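Local coordinates for 402AA LONG hypothetical molybdopterin biosynthesis MOEA protein (Pyrococcus horikoshii, PDB 1UZ5) that probably inserts molybdenum from molybdate into adenylyl-molybdopterin, releasing AMP, in the biosynthesis of the molybdenum cofactor, at residues A105-F117 with L128-M140. Residues are numbered along the deposited sequence; the frame is centred on the assembly and turned at random.
Sequences AMLPGNADAVIQF and LIYKPAYPGLGVM
Ala113 presents a small bump to a hollow formed by Ala133 and the turn from Tyr134 to Leu137: its CB lies 3.6 Å from Tyr134 O and 4.3 Å from both Ala133 CB and Leu137 CB. Two backbone bonds hold the turn over it. Gly136 N meets Asp112 O at 2.7 Å, with an N-H...O angle of 173°, and Val114 N gives a second bond to Leu137 O. The Leu137 carbonyl also takes a CA-H...O contact from Ala113, so it is approached by two neighbouring residues of the strand. Consecutive type II turns, Tyr134 to Leu137 and Gly136 to Val139, carry the chain past the strand with Gly136 and Gly138 at positive phi. The CA atoms of Gly138 and Val114 come to 4.7 Å, and Gly138 O lies against Val114 CB at 3.5 Å.

Strand 113-116 is an outermost strand of the mixed sheet in the MoeA N-terminal region, paired with strand 58-61; a classic beta bulge at Asp112 and Ala113 faces Val61. The 130-138 loop thus packs against an edge strand on its way from strand 126-129 of the same sheet to strand 139-140.

On one flank of Ala113, Val139 sets its CG2 into a shallow hollow walled by Leu107 CD2, Ala113 CA and Val114 CG2, the two valines crossing at about a right angle. On the other flank, Ile115 reaches across with CG1 anti to its carbonyl carbon (chi1 -58°), and its CD1 butts against Ile129 CD1 at a tight 3.5 Å while also touching Ala133 CB. Asp112 lies alongside Pro135, the two side chains pointing the same way, OD2 3.7 Å from the ring CG, while OD1 accepts a hydrogen bond from Ala63 N.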
loop_
_atom_site.group_PDB
_atom_site.type_symbol
_atom_site.label_atom_id
_atom_site.label_comp_id
_atom_site.label_asym_id
_atom_site.label_seq_id
_atom_site.Cartn_x
_atom_site.Cartn_y
_atom_site.Cartn_z
ATOM N N ALA A 105 20.711 -29.401 1.548
ATOM C CA ALA A 105 21.674 -29.628 0.472
ATOM C C ALA A 105 21.037 -30.196 -0.802
ATOM O O ALA A 105 19.967 -30.809 -0.758
ATOM C CB ALA A 105 22.785 -30.543 0.973
ATOM N N MET A 106 21.708 -29.986 -1.930
ATOM C CA MET A 106 21.224 -30.445 -3.229
ATOM C C MET A 106 21.486 -31.935 -3.479
ATOM O O MET A 106 22.593 -32.418 -3.268
ATOM C CB MET A 106 21.892 -29.631 -4.332
ATOM C CG MET A 106 21.421 -29.952 -5.733
ATOM S SD MET A 106 22.095 -28.775 -6.921
ATOM C CE MET A 106 21.895 -29.684 -8.494
ATOM N N LEU A 107 20.475 -32.662 -3.942
ATOM C CA LEU A 107 20.674 -34.086 -4.208
ATOM C C LEU A 107 21.610 -34.308 -5.378
ATOM O O LEU A 107 21.560 -33.593 -6.374
ATOM C CB LEU A 107 19.345 -34.788 -4.513
ATOM C CG LEU A 107 18.489 -35.257 -3.329
ATOM C CD1 LEU A 107 18.112 -34.091 -2.427
ATOM C CD2 LEU A 107 17.242 -35.940 -3.873
ATOM N N PRO A 108 22.477 -35.322 -5.275
ATOM C CA PRO A 108 23.411 -35.614 -6.366
ATOM C C PRO A 108 22.629 -36.229 -7.533
ATOM O O PRO A 108 21.455 -36.588 -7.381
ATOM C CB PRO A 108 24.393 -36.588 -5.724
ATOM C CG PRO A 108 23.534 -37.335 -4.746
ATOM C CD PRO A 108 22.650 -36.257 -4.147
ATOM N N GLY A 109 23.270 -36.339 -8.691
ATOM C CA GLY A 109 22.603 -36.899 -9.857
ATOM C C GLY A 109 21.973 -38.264 -9.609
ATOM O O GLY A 109 22.522 -39.083 -8.871
ATOM N N ASN A 110 20.817 -38.490 -10.228
ATOM C CA ASN A 110 20.050 -39.740 -10.122
ATOM C C ASN A 110 19.369 -39.996 -8.782
ATOM O O ASN A 110 18.546 -40.906 -8.679
ATOM C CB ASN A 110 20.915 -40.964 -10.472
ATOM C CG ASN A 110 21.435 -40.918 -11.890
ATOM O OD1 ASN A 110 20.773 -40.395 -12.778
ATOM N ND2 ASN A 110 22.621 -41.472 -12.112
ATOM N N ALA A 111 19.696 -39.225 -7.752
ATOM C CA ALA A 111 19.043 -39.444 -6.462
ATOM C C ALA A 111 17.635 -38.863 -6.512
ATOM O O ALA A 111 17.415 -37.828 -7.137
ATOM C CB ALA A 111 19.837 -38.787 -5.336
ATOM N N ASP A 112 16.679 -39.523 -5.862
ATOM C CA ASP A 112 15.312 -39.012 -5.849
ATOM C C ASP A 112 14.653 -39.149 -4.485
ATOM O O ASP A 112 13.461 -38.898 -4.332
ATOM C CB ASP A 112 14.458 -39.697 -6.921
ATOM C CG ASP A 112 14.373 -41.205 -6.738
ATOM O OD1 ASP A 112 14.835 -41.715 -5.699
ATOM O OD2 ASP A 112 13.831 -41.877 -7.640
ATOM N N ALA A 113 15.440 -39.550 -3.494
ATOM C CA ALA A 113 14.939 -39.681 -2.136
ATOM C C ALA A 113 16.082 -39.579 -1.144
ATOM O O ALA A 113 17.238 -39.830 -1.485
ATOM C CB ALA A 113 14.217 -41.019 -1.957
ATOM N N VAL A 114 15.749 -39.190 0.082
ATOM C CA VAL A 114 16.729 -39.103 1.149
ATOM C C VAL A 114 16.166 -39.867 2.339
ATOM O O VAL A 114 15.060 -39.588 2.800
ATOM C CB VAL A 114 17.006 -37.645 1.594
ATOM C CG1 VAL A 114 18.030 -37.651 2.732
ATOM C CG2 VAL A 114 17.537 -36.824 0.420
ATOM N N ILE A 115 16.922 -40.838 2.829
ATOM C CA ILE A 115 16.479 -41.629 3.974
ATOM C C ILE A 115 17.133 -41.059 5.226
ATOM O O ILE A 115 18.357 -40.967 5.298
ATOM C CB ILE A 115 16.886 -43.107 3.812
ATOM C CG1 ILE A 115 16.292 -43.661 2.510
ATOM C CG2 ILE A 115 16.416 -43.912 5.017
ATOM C CD1 ILE A 115 16.659 -45.119 2.212
ATOM N N GLN A 116 16.315 -40.656 6.195
ATOM C CA GLN A 116 16.810 -40.081 7.442
ATOM C C GLN A 116 17.978 -40.872 7.995
ATOM O O GLN A 116 18.025 -42.093 7.884
ATOM C CB GLN A 116 15.715 -40.042 8.505
ATOM C CG GLN A 116 14.509 -39.209 8.156
ATOM C CD GLN A 116 13.463 -39.254 9.252
ATOM O OE1 GLN A 116 13.695 -38.782 10.363
ATOM N NE2 GLN A 116 12.307 -39.838 8.948
ATOM N N PHE A 117 18.909 -40.153 8.608
ATOM C CA PHE A 117 20.103 -40.746 9.186
ATOM C C PHE A 117 19.767 -41.910 10.121
ATOM O O PHE A 117 20.383 -42.971 10.056
ATOM C CB PHE A 117 20.868 -39.666 9.958
ATOM C CG PHE A 117 22.242 -40.086 10.395
ATOM C CD1 PHE A 117 23.242 -40.325 9.457
ATOM C CD2 PHE A 117 22.537 -40.246 11.743
ATOM C CE1 PHE A 117 24.520 -40.718 9.855
ATOM C CE2 PHE A 117 23.812 -40.640 12.153
ATOM C CZ PHE A 117 24.805 -40.877 11.205
ATOM N N LEU A 128 22.659 -50.027 5.523
ATOM C CA LEU A 128 21.630 -51.049 5.382
ATOM C C LEU A 128 20.260 -50.393 5.473
ATOM O O LEU A 128 19.989 -49.622 6.394
ATOM C CB LEU A 128 21.770 -52.111 6.478
ATOM C CG LEU A 128 23.030 -52.981 6.457
ATOM C CD1 LEU A 128 23.019 -53.910 7.662
ATOM C CD2 LEU A 128 23.089 -53.782 5.166
ATOM N N ILE A 129 19.407 -50.711 4.507
ATOM C CA ILE A 129 18.060 -50.164 4.432
ATOM C C ILE A 129 17.067 -51.308 4.617
ATOM O O ILE A 129 17.136 -52.318 3.915
ATOM C CB ILE A 129 17.846 -49.476 3.069
ATOM C CG1 ILE A 129 18.908 -48.382 2.890
ATOM C CG2 ILE A 129 16.443 -48.891 2.984
ATOM C CD1 ILE A 129 18.878 -47.697 1.548
ATOM N N TYR A 130 16.144 -51.132 5.557
ATOM C CA TYR A 130 15.158 -52.161 5.893
ATOM C C TYR A 130 13.749 -51.872 5.390
ATOM O O TYR A 130 12.860 -52.722 5.488
ATOM C CB TYR A 130 15.116 -52.332 7.415
ATOM C CG TYR A 130 16.458 -52.660 8.034
ATOM C CD1 TYR A 130 16.926 -53.971 8.075
ATOM C CD2 TYR A 130 17.274 -51.654 8.554
ATOM C CE1 TYR A 130 18.176 -54.277 8.617
ATOM C CE2 TYR A 130 18.528 -51.948 9.098
ATOM C CZ TYR A 130 18.970 -53.263 9.125
ATOM O OH TYR A 130 20.203 -53.565 9.653
ATOM N N LYS A 131 13.546 -50.673 4.858
ATOM C CA LYS A 131 12.239 -50.271 4.358
ATOM C C LYS A 131 12.397 -49.564 3.014
ATOM O O LYS A 131 13.271 -48.719 2.848
ATOM C CB LYS A 131 11.580 -49.334 5.373
ATOM C CG LYS A 131 10.165 -48.911 5.044
ATOM C CD LYS A 131 9.627 -47.993 6.131
ATOM C CE LYS A 131 8.192 -47.575 5.859
ATOM N NZ LYS A 131 7.683 -46.660 6.919
ATOM N N PRO A 132 11.561 -49.913 2.029
ATOM C CA PRO A 132 11.691 -49.251 0.732
ATOM C C PRO A 132 11.373 -47.762 0.819
ATOM O O PRO A 132 10.490 -47.342 1.566
ATOM C CB PRO A 132 10.682 -49.997 -0.140
ATOM C CG PRO A 132 10.624 -51.362 0.491
ATOM C CD PRO A 132 10.592 -51.019 1.958
ATOM N N ALA A 133 12.115 -46.962 0.067
ATOM C CA ALA A 133 11.867 -45.530 0.030
ATOM C C ALA A 133 11.030 -45.319 -1.223
ATOM O O ALA A 133 10.836 -46.245 -2.010
ATOM C CB ALA A 133 13.183 -44.767 -0.086
ATOM N N TYR A 134 10.518 -44.113 -1.402
ATOM C CA TYR A 134 9.743 -43.795 -2.587
ATOM C C TYR A 134 10.233 -42.445 -3.096
ATOM O O TYR A 134 10.680 -41.611 -2.315
ATOM C CB TYR A 134 8.251 -43.716 -2.266
ATOM C CG TYR A 134 7.911 -42.810 -1.108
ATOM C CD1 TYR A 134 7.867 -43.298 0.198
ATOM C CD2 TYR A 134 7.641 -41.459 -1.316
ATOM C CE1 TYR A 134 7.560 -42.463 1.268
ATOM C CE2 TYR A 134 7.338 -40.617 -0.256
ATOM C CZ TYR A 134 7.297 -41.122 1.032
ATOM O OH TYR A 134 6.987 -40.285 2.076
ATOM N N PRO A 135 10.166 -42.220 -4.416
ATOM C CA PRO A 135 10.622 -40.936 -4.959
ATOM C C PRO A 135 9.974 -39.786 -4.209
ATOM O O PRO A 135 8.758 -39.774 -4.021
ATOM C CB PRO A 135 10.170 -40.997 -6.413
ATOM C CG PRO A 135 10.268 -42.479 -6.726
ATOM C CD PRO A 135 9.674 -43.108 -5.486
ATOM N N GLY A 136 10.783 -38.829 -3.759
ATOM C CA GLY A 136 10.232 -37.687 -3.051
ATOM C C GLY A 136 10.414 -37.704 -1.544
ATOM O O GLY A 136 10.391 -36.650 -0.909
ATOM N N LEU A 137 10.581 -38.892 -0.966
ATOM C CA LEU A 137 10.788 -39.020 0.477
ATOM C C LEU A 137 12.004 -38.193 0.891
ATOM O O LEU A 137 13.051 -38.274 0.251
ATOM C CB LEU A 137 11.045 -40.486 0.844
ATOM C CG LEU A 137 11.540 -40.783 2.263
ATOM C CD1 LEU A 137 10.403 -40.613 3.263
ATOM C CD2 LEU A 137 12.087 -42.207 2.320
ATOM N N GLY A 138 11.861 -37.408 1.958
ATOM C CA GLY A 138 12.962 -36.588 2.448
ATOM C C GLY A 138 13.462 -35.541 1.466
ATOM O O GLY A 138 14.601 -35.073 1.566
ATOM N N VAL A 139 12.604 -35.149 0.531
ATOM C CA VAL A 139 12.979 -34.175 -0.482
ATOM C C VAL A 139 11.947 -33.077 -0.726
ATOM O O VAL A 139 10.743 -33.327 -0.760
ATOM C CB VAL A 139 13.228 -34.871 -1.839
ATOM C CG1 VAL A 139 13.658 -33.851 -2.881
ATOM C CG2 VAL A 139 14.272 -35.961 -1.686
ATOM N N MET A 140 12.444 -31.857 -0.893
ATOM C CA MET A 140 11.621 -30.695 -1.210
ATOM C C MET A 140 12.014 -30.471 -2.660
ATOM O O MET A 140 13.103 -29.970 -2.941
ATOM C CB MET A 140 12.034 -29.498 -0.353
ATOM C CG MET A 140 11.511 -28.148 -0.826
ATOM S SD MET A 140 9.736 -27.939 -0.635
ATOM C CE MET A 140 9.607 -27.740 1.142
#